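Local coordinates for flagellar protein FlgA (Thermotoga maritima, PDB 3FRN), which probably acts as a periplasmic chaperone in the assembly of the P-ring of the flagellar basal body, at residues A[9-14]-A[65-70]; A[36-41]-A[131-136]; A[77-82]-A[110-115]; A[122-127]-A[135-140]. All coordinates share one frame; numbering follows the deposited sequence.

Contact 1 (A[9-14]-A[65-70]). With GOL (glycerol), chain B.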
# COMPACT_ATOMS: atom_id res chain seq x y z
N GLU A 9 -11.15 -8.48 -21.36
CA GLU A 9 -10.27 -7.71 -20.49
C GLU A 9 -11.09 -6.84 -19.54
O GLU A 9 -10.87 -6.86 -18.33
CB GLU A 9 -9.33 -6.84 -21.32
CG GLU A 9 -8.38 -5.98 -20.50
CD GLU A 9 -7.70 -4.93 -21.35
OE1 GLU A 9 -6.46 -4.82 -21.28
OE2 GLU A 9 -8.40 -4.22 -22.09
N THR A 10 -12.02 -6.07 -20.11
CA THR A 10 -12.92 -5.23 -19.33
C THR A 10 -14.37 -5.37 -19.82
O THR A 10 -14.63 -5.87 -20.92
CB THR A 10 -12.52 -3.73 -19.38
OG1 THR A 10 -12.70 -3.22 -20.70
CG2 THR A 10 -11.06 -3.50 -18.93
N LEU A 11 -15.30 -4.93 -18.99
CA LEU A 11 -16.71 -4.90 -19.34
C LEU A 11 -17.41 -3.70 -18.69
O LEU A 11 -17.30 -3.50 -17.49
CB LEU A 11 -17.39 -6.20 -18.91
CG LEU A 11 -18.92 -6.26 -19.01
CD1 LEU A 11 -19.39 -6.16 -20.45
CD2 LEU A 11 -19.44 -7.51 -18.35
N LEU A 12 -18.11 -2.91 -19.49
CA LEU A 12 -18.99 -1.87 -18.96
C LEU A 12 -20.39 -2.44 -18.80
O LEU A 12 -21.01 -2.88 -19.78
CB LEU A 12 -19.00 -0.64 -19.86
CG LEU A 12 -20.04 0.40 -19.42
CD1 LEU A 12 -19.38 1.72 -19.06
CD2 LEU A 12 -21.15 0.58 -20.46
N ALA A 13 -20.90 -2.43 -17.58
CA ALA A 13 -22.18 -3.06 -17.30
C ALA A 13 -23.19 -2.11 -16.68
O ALA A 13 -22.89 -0.95 -16.39
CB ALA A 13 -21.97 -4.29 -16.39
N SER A 14 -24.40 -2.63 -16.49
CA SER A 14 -25.47 -1.89 -15.82
C SER A 14 -25.91 -2.71 -14.62
O SER A 14 -25.60 -3.91 -14.53
CB SER A 14 -26.62 -1.64 -16.80
OG SER A 14 -26.98 -2.84 -17.47
N VAL A 65 -11.17 -10.19 -14.99
CA VAL A 65 -12.01 -9.33 -15.82
C VAL A 65 -12.45 -8.15 -14.97
O VAL A 65 -12.96 -8.34 -13.87
CB VAL A 65 -13.27 -10.08 -16.33
CG1 VAL A 65 -14.08 -9.19 -17.26
CG2 VAL A 65 -12.86 -11.37 -17.05
N ARG A 66 -12.24 -6.93 -15.48
CA ARG A 66 -12.60 -5.71 -14.76
C ARG A 66 -13.92 -5.10 -15.26
O ARG A 66 -14.02 -4.67 -16.41
CB ARG A 66 -11.45 -4.69 -14.82
CG ARG A 66 -11.79 -3.33 -14.23
CD ARG A 66 -10.53 -2.55 -13.91
NE ARG A 66 -10.80 -1.33 -13.15
CZ ARG A 66 -9.86 -0.53 -12.65
NH1 ARG A 66 -8.57 -0.83 -12.82
NH2 ARG A 66 -10.20 0.56 -11.98
N ILE A 67 -14.91 -5.07 -14.38
CA ILE A 67 -16.27 -4.63 -14.71
C ILE A 67 -16.63 -3.32 -14.01
O ILE A 67 -16.57 -3.22 -12.78
CB ILE A 67 -17.31 -5.69 -14.30
CG1 ILE A 67 -16.85 -7.09 -14.71
CG2 ILE A 67 -18.71 -5.37 -14.86
CD1 ILE A 67 -17.60 -8.15 -13.99
N THR A 68 -17.02 -2.33 -14.80
CA THR A 68 -17.50 -1.06 -14.29
C THR A 68 -19.02 -1.07 -14.43
O THR A 68 -19.53 -1.31 -15.52
CB THR A 68 -16.92 0.09 -15.12
OG1 THR A 68 -15.50 -0.06 -15.20
CG2 THR A 68 -17.27 1.46 -14.52
N VAL A 69 -19.74 -0.86 -13.33
CA VAL A 69 -21.19 -0.72 -13.42
C VAL A 69 -21.62 0.75 -13.43
O VAL A 69 -21.33 1.50 -12.50
CB VAL A 69 -21.89 -1.43 -12.26
CG1 VAL A 69 -23.39 -1.45 -12.48
CG2 VAL A 69 -21.37 -2.85 -12.14
N GLU A 70 -22.31 1.14 -14.49
CA GLU A 70 -22.95 2.45 -14.58
C GLU A 70 -23.88 2.78 -13.40
O GLU A 70 -24.40 1.89 -12.71
CB GLU A 70 -23.72 2.56 -15.89
CG GLU A 70 -22.85 2.35 -17.12
CD GLU A 70 -23.60 2.55 -18.43
OE1 GLU A 70 -24.45 1.70 -18.76
OE2 GLU A 70 -23.32 3.55 -19.12
C1 GOL B . -13.75 1.25 -19.28
O1 GOL B . -12.75 1.24 -18.28
C2 GOL B . -14.23 -0.17 -19.54
O2 GOL B . -14.90 -0.22 -20.78
C3 GOL B . -15.18 -0.62 -18.44
O3 GOL B . -14.59 -1.67 -17.70

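Contact 2 (A[36-41]-A[131-136])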
# COMPACT_ATOMS: atom_id res chain seq x y z
N ILE A 36 -23.62 -10.01 -8.31
CA ILE A 36 -24.69 -9.02 -8.21
C ILE A 36 -24.08 -7.67 -8.52
O ILE A 36 -23.26 -7.18 -7.76
CB ILE A 36 -25.31 -8.98 -6.77
CG1 ILE A 36 -25.78 -10.37 -6.34
CG2 ILE A 36 -26.45 -7.96 -6.69
CD1 ILE A 36 -26.80 -11.00 -7.27
N LEU A 37 -24.48 -7.07 -9.64
CA LEU A 37 -23.86 -5.84 -10.11
C LEU A 37 -24.58 -4.60 -9.57
O LEU A 37 -25.75 -4.39 -9.89
CB LEU A 37 -23.86 -5.85 -11.64
CG LEU A 37 -22.67 -6.32 -12.48
CD1 LEU A 37 -21.85 -7.42 -11.85
CD2 LEU A 37 -23.18 -6.73 -13.85
N LEU A 38 -23.91 -3.79 -8.75
CA LEU A 38 -24.56 -2.63 -8.12
C LEU A 38 -24.01 -1.33 -8.68
O LEU A 38 -22.84 -1.26 -9.07
CB LEU A 38 -24.40 -2.68 -6.58
CG LEU A 38 -25.07 -3.82 -5.82
CD1 LEU A 38 -24.62 -3.82 -4.37
CD2 LEU A 38 -26.61 -3.74 -5.87
N PRO A 39 -24.86 -0.28 -8.76
CA PRO A 39 -24.43 0.84 -9.55
C PRO A 39 -23.20 1.54 -8.96
O PRO A 39 -23.09 1.69 -7.74
CB PRO A 39 -25.65 1.79 -9.50
CG PRO A 39 -26.34 1.41 -8.22
CD PRO A 39 -26.17 -0.06 -8.13
N GLY A 40 -22.29 1.94 -9.84
CA GLY A 40 -21.14 2.77 -9.46
C GLY A 40 -19.97 2.05 -8.82
O GLY A 40 -19.00 2.70 -8.42
N LEU A 41 -20.05 0.72 -8.73
CA LEU A 41 -18.99 -0.09 -8.14
C LEU A 41 -18.17 -0.84 -9.19
O LEU A 41 -18.68 -1.16 -10.27
CB LEU A 41 -19.56 -1.11 -7.15
CG LEU A 41 -20.31 -0.60 -5.91
CD1 LEU A 41 -20.85 -1.75 -5.09
CD2 LEU A 41 -19.42 0.27 -5.05
N THR A 131 -34.12 -6.78 0.57
CA THR A 131 -33.14 -7.88 0.57
C THR A 131 -31.77 -7.46 1.13
O THR A 131 -31.62 -6.37 1.69
CB THR A 131 -33.00 -8.49 -0.86
OG1 THR A 131 -32.32 -9.74 -0.79
CG2 THR A 131 -32.23 -7.56 -1.79
N TYR A 132 -30.77 -8.34 0.97
CA TYR A 132 -29.43 -8.14 1.50
C TYR A 132 -28.37 -8.43 0.42
O TYR A 132 -28.51 -9.40 -0.33
CB TYR A 132 -29.20 -9.06 2.71
CG TYR A 132 -28.85 -10.49 2.33
CD1 TYR A 132 -27.52 -10.93 2.31
CD2 TYR A 132 -29.84 -11.39 1.94
CE1 TYR A 132 -27.20 -12.23 1.94
CE2 TYR A 132 -29.53 -12.70 1.56
CZ TYR A 132 -28.21 -13.11 1.57
OH TYR A 132 -27.89 -14.40 1.20
N VAL A 133 -27.33 -7.59 0.33
CA VAL A 133 -26.14 -7.93 -0.47
C VAL A 133 -24.85 -7.85 0.37
O VAL A 133 -24.59 -6.85 1.03
CB VAL A 133 -26.00 -7.01 -1.71
CG1 VAL A 133 -24.87 -7.47 -2.62
CG2 VAL A 133 -27.29 -6.95 -2.49
N THR A 134 -24.06 -8.93 0.35
CA THR A 134 -22.67 -8.89 0.86
C THR A 134 -21.67 -8.80 -0.32
O THR A 134 -21.69 -9.62 -1.25
CB THR A 134 -22.36 -10.08 1.78
OG1 THR A 134 -23.50 -10.36 2.60
CG2 THR A 134 -21.14 -9.81 2.70
N LEU A 135 -20.82 -7.77 -0.30
CA LEU A 135 -19.75 -7.65 -1.29
C LEU A 135 -18.44 -7.88 -0.58
O LEU A 135 -18.15 -7.20 0.41
CB LEU A 135 -19.69 -6.24 -1.89
CG LEU A 135 -20.93 -5.43 -2.24
CD1 LEU A 135 -20.51 -3.98 -2.33
CD2 LEU A 135 -21.51 -5.89 -3.54
N ASN A 136 -17.67 -8.85 -1.07
CA ASN A 136 -16.30 -9.03 -0.59
C ASN A 136 -15.42 -8.17 -1.48
O ASN A 136 -15.40 -8.32 -2.70
CB ASN A 136 -15.89 -10.51 -0.59
CG ASN A 136 -16.57 -11.31 0.51
OD1 ASN A 136 -16.11 -12.38 0.89
ND2 ASN A 136 -17.67 -10.78 1.03

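Contact 3 (A[77-82]-A[110-115])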
# COMPACT_ATOMS: atom_id res chain seq x y z
N ASN A 77 -19.93 5.94 -2.85
CA ASN A 77 -19.46 6.91 -1.87
C ASN A 77 -19.72 6.44 -0.44
O ASN A 77 -18.83 6.48 0.40
CB ASN A 77 -20.11 8.28 -2.08
CG ASN A 77 -19.46 9.09 -3.21
OD1 ASN A 77 -19.67 10.29 -3.30
ND2 ASN A 77 -18.69 8.43 -4.06
N ALA A 78 -20.95 5.98 -0.19
CA ALA A 78 -21.34 5.58 1.16
C ALA A 78 -20.63 4.29 1.59
O ALA A 78 -20.31 4.09 2.76
CB ALA A 78 -22.85 5.44 1.26
N VAL A 79 -20.39 3.42 0.62
CA VAL A 79 -19.61 2.20 0.83
C VAL A 79 -18.13 2.55 1.11
O VAL A 79 -17.59 2.13 2.13
CB VAL A 79 -19.80 1.19 -0.33
CG1 VAL A 79 -18.72 0.09 -0.33
CG2 VAL A 79 -21.19 0.57 -0.26
N PHE A 80 -17.52 3.36 0.24
CA PHE A 80 -16.12 3.79 0.40
C PHE A 80 -15.84 4.55 1.70
O PHE A 80 -14.81 4.33 2.35
CB PHE A 80 -15.65 4.61 -0.81
CG PHE A 80 -15.09 3.77 -1.94
CD1 PHE A 80 -15.88 2.84 -2.60
CD2 PHE A 80 -13.77 3.93 -2.34
CE1 PHE A 80 -15.36 2.07 -3.65
CE2 PHE A 80 -13.24 3.16 -3.38
CZ PHE A 80 -14.05 2.23 -4.04
N GLU A 81 -16.75 5.46 2.07
CA GLU A 81 -16.65 6.14 3.35
C GLU A 81 -16.61 5.14 4.51
O GLU A 81 -15.82 5.30 5.44
CB GLU A 81 -17.80 7.15 3.54
CG GLU A 81 -17.59 8.48 2.80
CD GLU A 81 -18.77 9.44 2.96
OE1 GLU A 81 -19.93 8.97 3.04
OE2 GLU A 81 -18.53 10.66 3.00
N GLU A 82 -17.45 4.12 4.42
CA GLU A 82 -17.54 3.08 5.44
C GLU A 82 -16.31 2.18 5.51
O GLU A 82 -15.82 1.89 6.61
CB GLU A 82 -18.82 2.25 5.25
CG GLU A 82 -19.10 1.21 6.33
CD GLU A 82 -19.12 1.77 7.73
OE1 GLU A 82 -19.70 2.87 7.92
OE2 GLU A 82 -18.57 1.11 8.64
N GLN A 110 -30.18 0.71 3.53
CA GLN A 110 -30.54 1.18 4.85
C GLN A 110 -29.30 1.22 5.72
O GLN A 110 -28.97 2.25 6.31
CB GLN A 110 -31.56 0.25 5.50
CG GLN A 110 -32.95 0.28 4.89
CD GLN A 110 -33.92 -0.56 5.70
OE1 GLN A 110 -33.50 -1.33 6.57
NE2 GLN A 110 -35.21 -0.40 5.44
N THR A 111 -28.61 0.09 5.79
CA THR A 111 -27.44 -0.08 6.65
C THR A 111 -26.24 -0.52 5.82
O THR A 111 -26.38 -1.23 4.82
CB THR A 111 -27.71 -1.14 7.73
OG1 THR A 111 -29.12 -1.19 8.02
CG2 THR A 111 -26.92 -0.84 9.01
N ILE A 112 -25.05 -0.07 6.22
CA ILE A 112 -23.81 -0.50 5.58
C ILE A 112 -22.82 -0.94 6.66
O ILE A 112 -22.28 -0.11 7.39
CB ILE A 112 -23.20 0.61 4.70
CG1 ILE A 112 -24.19 1.04 3.61
CG2 ILE A 112 -21.88 0.13 4.06
CD1 ILE A 112 -23.82 2.29 2.87
N ARG A 113 -22.61 -2.25 6.77
CA ARG A 113 -21.70 -2.81 7.77
C ARG A 113 -20.50 -3.49 7.11
O ARG A 113 -20.66 -4.33 6.22
CB ARG A 113 -22.45 -3.80 8.68
CG ARG A 113 -21.63 -4.34 9.86
CD ARG A 113 -22.39 -5.42 10.63
NE ARG A 113 -22.71 -6.58 9.79
CZ ARG A 113 -23.18 -7.74 10.24
NH1 ARG A 113 -23.41 -7.93 11.54
NH2 ARG A 113 -23.44 -8.73 9.39
N VAL A 114 -19.30 -3.11 7.56
CA VAL A 114 -18.05 -3.62 6.97
C VAL A 114 -17.22 -4.39 8.00
O VAL A 114 -16.94 -3.88 9.10
CB VAL A 114 -17.21 -2.47 6.36
CG1 VAL A 114 -15.83 -2.96 5.96
CG2 VAL A 114 -17.92 -1.88 5.17
N THR A 115 -16.82 -5.63 7.64
CA THR A 115 -16.00 -6.45 8.54
C THR A 115 -14.77 -6.96 7.80
O THR A 115 -14.83 -7.27 6.61
CB THR A 115 -16.80 -7.66 9.08
OG1 THR A 115 -18.16 -7.22 9.28
CG2 THR A 115 -16.20 -8.22 10.40

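Contact 4 (A[122-127]-A[135-140])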
# COMPACT_ATOMS: atom_id res chain seq x y z
N PHE A 122 -12.41 -7.09 2.73
CA PHE A 122 -13.48 -6.71 3.64
C PHE A 122 -14.83 -7.16 3.12
O PHE A 122 -15.06 -7.15 1.90
CB PHE A 122 -13.46 -5.19 3.87
CG PHE A 122 -12.30 -4.72 4.70
CD1 PHE A 122 -12.42 -4.58 6.08
CD2 PHE A 122 -11.07 -4.44 4.11
CE1 PHE A 122 -11.34 -4.16 6.86
CE2 PHE A 122 -9.98 -4.03 4.88
CZ PHE A 122 -10.12 -3.89 6.25
N SER A 123 -15.70 -7.60 4.03
CA SER A 123 -17.08 -7.93 3.69
C SER A 123 -17.97 -6.74 3.93
O SER A 123 -18.20 -6.34 5.07
CB SER A 123 -17.59 -9.13 4.50
OG SER A 123 -17.38 -10.35 3.81
N VAL A 124 -18.50 -6.17 2.85
CA VAL A 124 -19.40 -5.04 2.94
C VAL A 124 -20.84 -5.51 2.83
O VAL A 124 -21.33 -5.88 1.75
CB VAL A 124 -19.13 -4.00 1.83
CG1 VAL A 124 -20.06 -2.82 1.99
CG2 VAL A 124 -17.67 -3.54 1.86
N PHE A 125 -21.54 -5.47 3.96
CA PHE A 125 -22.90 -5.94 4.03
C PHE A 125 -23.88 -4.79 3.84
O PHE A 125 -23.81 -3.77 4.54
CB PHE A 125 -23.16 -6.62 5.37
CG PHE A 125 -24.60 -6.96 5.60
CD1 PHE A 125 -25.22 -7.94 4.83
CD2 PHE A 125 -25.34 -6.29 6.58
CE1 PHE A 125 -26.56 -8.25 5.03
CE2 PHE A 125 -26.67 -6.60 6.79
CZ PHE A 125 -27.28 -7.59 6.01
N LEU A 126 -24.81 -4.96 2.89
CA LEU A 126 -25.80 -3.93 2.60
C LEU A 126 -27.21 -4.45 2.86
O LEU A 126 -27.61 -5.46 2.30
CB LEU A 126 -25.69 -3.48 1.13
CG LEU A 126 -24.30 -3.14 0.59
CD1 LEU A 126 -24.38 -2.81 -0.92
CD2 LEU A 126 -23.72 -1.98 1.37
N ARG A 127 -27.94 -3.76 3.72
CA ARG A 127 -29.34 -4.01 3.92
C ARG A 127 -30.18 -3.11 3.07
O ARG A 127 -30.05 -1.91 3.08
CB ARG A 127 -29.75 -3.83 5.38
CG ARG A 127 -30.70 -4.89 5.91
CD ARG A 127 -32.08 -4.91 5.25
NE ARG A 127 -33.13 -5.43 6.13
CZ ARG A 127 -34.16 -6.19 5.76
NH1 ARG A 127 -34.33 -6.54 4.50
NH2 ARG A 127 -35.03 -6.61 6.66
N LEU A 135 -20.82 -7.77 -0.30
CA LEU A 135 -19.75 -7.65 -1.29
C LEU A 135 -18.44 -7.88 -0.58
O LEU A 135 -18.15 -7.20 0.41
CB LEU A 135 -19.69 -6.24 -1.89
CG LEU A 135 -20.93 -5.43 -2.24
CD1 LEU A 135 -20.51 -3.98 -2.33
CD2 LEU A 135 -21.51 -5.89 -3.54
N ASN A 136 -17.67 -8.85 -1.07
CA ASN A 136 -16.30 -9.03 -0.59
C ASN A 136 -15.42 -8.17 -1.48
O ASN A 136 -15.40 -8.32 -2.70
CB ASN A 136 -15.89 -10.51 -0.59
CG ASN A 136 -16.57 -11.31 0.51
OD1 ASN A 136 -16.11 -12.38 0.89
ND2 ASN A 136 -17.67 -10.78 1.03
N MET A 137 -14.76 -7.20 -0.85
CA MET A 137 -14.03 -6.18 -1.59
C MET A 137 -12.52 -6.23 -1.30
O MET A 137 -12.10 -6.21 -0.14
CB MET A 137 -14.66 -4.79 -1.34
CG MET A 137 -16.12 -4.66 -1.89
SD MET A 137 -16.82 -2.99 -2.00
CE MET A 137 -16.04 -2.36 -3.46
N LEU A 138 -11.73 -6.34 -2.36
CA LEU A 138 -10.28 -6.30 -2.27
C LEU A 138 -9.81 -4.86 -2.37
O LEU A 138 -10.18 -4.12 -3.29
CB LEU A 138 -9.65 -7.15 -3.38
CG LEU A 138 -8.12 -7.31 -3.49
CD1 LEU A 138 -7.53 -8.20 -2.41
CD2 LEU A 138 -7.80 -7.88 -4.85
N LEU A 139 -9.01 -4.46 -1.39
CA LEU A 139 -8.49 -3.10 -1.31
C LEU A 139 -7.10 -3.00 -1.93
O LEU A 139 -6.24 -3.83 -1.67
CB LEU A 139 -8.45 -2.65 0.16
CG LEU A 139 -9.65 -1.91 0.76
CD1 LEU A 139 -10.91 -2.77 0.76
CD2 LEU A 139 -9.31 -1.44 2.16
N ARG A 140 -6.91 -1.98 -2.75
CA ARG A 140 -5.63 -1.70 -3.40
C ARG A 140 -5.26 -0.24 -3.26
O ARG A 140 -6.10 0.64 -3.41
CB ARG A 140 -5.70 -2.01 -4.90
CG ARG A 140 -5.62 -3.47 -5.26
CD ARG A 140 -5.64 -3.64 -6.78
NE ARG A 140 -5.42 -5.03 -7.19
CZ ARG A 140 -5.61 -5.49 -8.42
NH1 ARG A 140 -6.02 -4.68 -9.39
NH2 ARG A 140 -5.38 -6.77 -8.70

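Contact 1 (A[9-14]-A[65-70])
T10 to A13 run alongside R66 to V69 as parallel strands, their short axes 4.6 Å apart at closest approach and 19° from exactly parallel. Five backbone hydrogen bonds join them in alternation: R66, T68 and E70 donate to the carbonyls of E9, L11 and A13, while L11 and A13 donate back to R66 and T68. The bond from A13 N to T68 O is short at 2.7 Å and almost straight, 177° at the hydrogen. L11 O also receives a CA-H...O contact, with I67 CA at 3.2 Å. Strand 65-69 is the middle one of a three-stranded mixed sheet in the N-terminal domain, with strand 10-13 at one edge and the antiparallel strand 42-45 at the other. On one face L11 and I67 lie side by side, pointing the same way, and I67 CG2 also rests on A13 CB at 3.8 Å; L18 and L37 pack over this side. T10, L12, R66 and T68 occupy the other face. Here T68 OG1 shares a hydrogen bond of 3.1 Å with O3 of a glycerol, probably from the crystallisation liquor, an oxygen that also makes a weak hydrogen bond to L11 O at 3.3 Å. E42 is hydrogen-bonded to T68 OG1 and forms a salt bridge with R66. Farther along, L12 crosses E70 at about a right angle, its CD2 lying 3.7 Å from E70 CD.

Contact 2 (A[36-41]-A[131-136])
L38 drives its CD1 methyl into the dip between V133 and L135, two side chains that leave strand 132-148 in the same direction. The methyl sits 3.8 Å from L135 CD2 and 4.1 Å from V133 CG1, so one bump fills a two-sided hollow. L38 meets V133 tip to tip but crosses L135 at a slant. L135 is itself a forked knob: while its CD2 takes L38, its CD1 reaches the CD1 of L41, again tip to tip and closer, at 3.6 Å. A type II turn from L38 to L41, closed by a weak hydrogen bond from L41 N to L38 O, reverses the chain, and both leucines start toward the strand. I36 CG2 adds a looser touch on V133, doubtful in detail because I36 is modelled in two conformers. No polar atom takes part; the contact is purely apolar and wholly buried. It docks the N-terminal domain onto the HotDog-like domain. L38 is also flanked by L126 of strand 121-127 and L75 of helix 74-87, while L41 lies on K76 of that helix and L135 on T99 of strand 93-101.

Contact 3 (A[77-82]-A[110-115])
E82 and I112 lead this contact between helix 74-87 and strand 111-118, the helix-on-sheet packing of the HotDog-like domain, in which an antiparallel sheet lies against one long helix. The short axes come within 8.8 Å and make an angle of 38°. E82 works here mainly through its aliphatic part. Its CG is anti to the backbone N, chi1 -175°, which carries it toward the strand and into the angle between I112 and V114. There CG touches V114 CG2 at 3.5 Å and I112 CG2 at 3.7 Å. E82 and V114 slide past each other in opposite directions, so the meeting is flank against flank. I112 uses both of its branches. The CG2 methyl, anti to the backbone N, turns to E82 and lies more loosely against V79 CG2, 4.4 Å away. The longer branch goes to the preceding turn of the helix, where its CD1 rests 3.7 Å from A78 CB. An alanine in place of E82 would keep the CB touch on I112 but would probably open a gap beside V114 CG2 and I112 CG2, where CG now lies. Beyond the helix, I112 also leans on L126, and V114 on F122 and V124, all of the adjoining strand 121-127. At chi2, 54°, the E82 chain bends and brings CD to 3.7 Å from I112 O, the backbone carbonyl oxygen of the strand.

Contact 4 (A[122-127]-A[135-140])
V124 and M137 cross obliquely at the apolar centre, V124 CG2 resting 4.0 Å from M137 SD. The methionine chain bends at chi3, 78°, swinging CE away after the sulfur has made this contact. To one side L126 CD1 lies loosely against L135 CD1 at 4.3 Å. To the other, F122 and L139 meet at about a right angle: L139 CD1 is 3.7 Å from F122 CD2, and L139 CD2 is 3.8 Å from F122 CE2, so the two methyls lie by the CD2-CE2 bond of the ring. Helix 74-87 covers this face, with V79 touching L126, I83 touching L139 and A87 reaching both F122 and L139. Between the two faces runs the backbone, where F122 with M137 and V124 with L135 form antiparallel hydrogen-bonded pairs of two bonds each; V124 N to L135 O is a short 2.7 Å. On the far face S123 and N136 make the non-hydrogen-bonded pair. N136 ND2 comes 2.8 Å from S123 OG in one of the two conformers of that serine, so the distance is doubtful in detail. An alanine at N136 would probably leave S123 OG without this polar neighbour and open a gap beside K98 and F100 of strand 93-101. Strands 121-127 and 132-148 form a beta hairpin within the antiparallel sheet that backs the long helix, as in HotDog folds.

Contacts 3 and 4 lie within the HotDog-like domain, and contact 2 joins that domain to the N-terminal one, where contact 1 lies. Contacts 1 and 2, with centres about 14 Å apart, meet where V69 O probably accepts a hydrogen bond from G40 N at 2.9 Å. Contacts 2 and 4 share L135 and N136 on strand 132-148, with centres about 9 Å apart; V133 O and L126 N continue the hairpin pairing at 2.7 Å. Contact 3 lies as near to contact 4, and R113 O to F125 N, 2.7 Å, joins their neighbouring strands. Contact 1 stands about 22 Å from contact 3, centre to centre, and the glycerol belongs to contact 1.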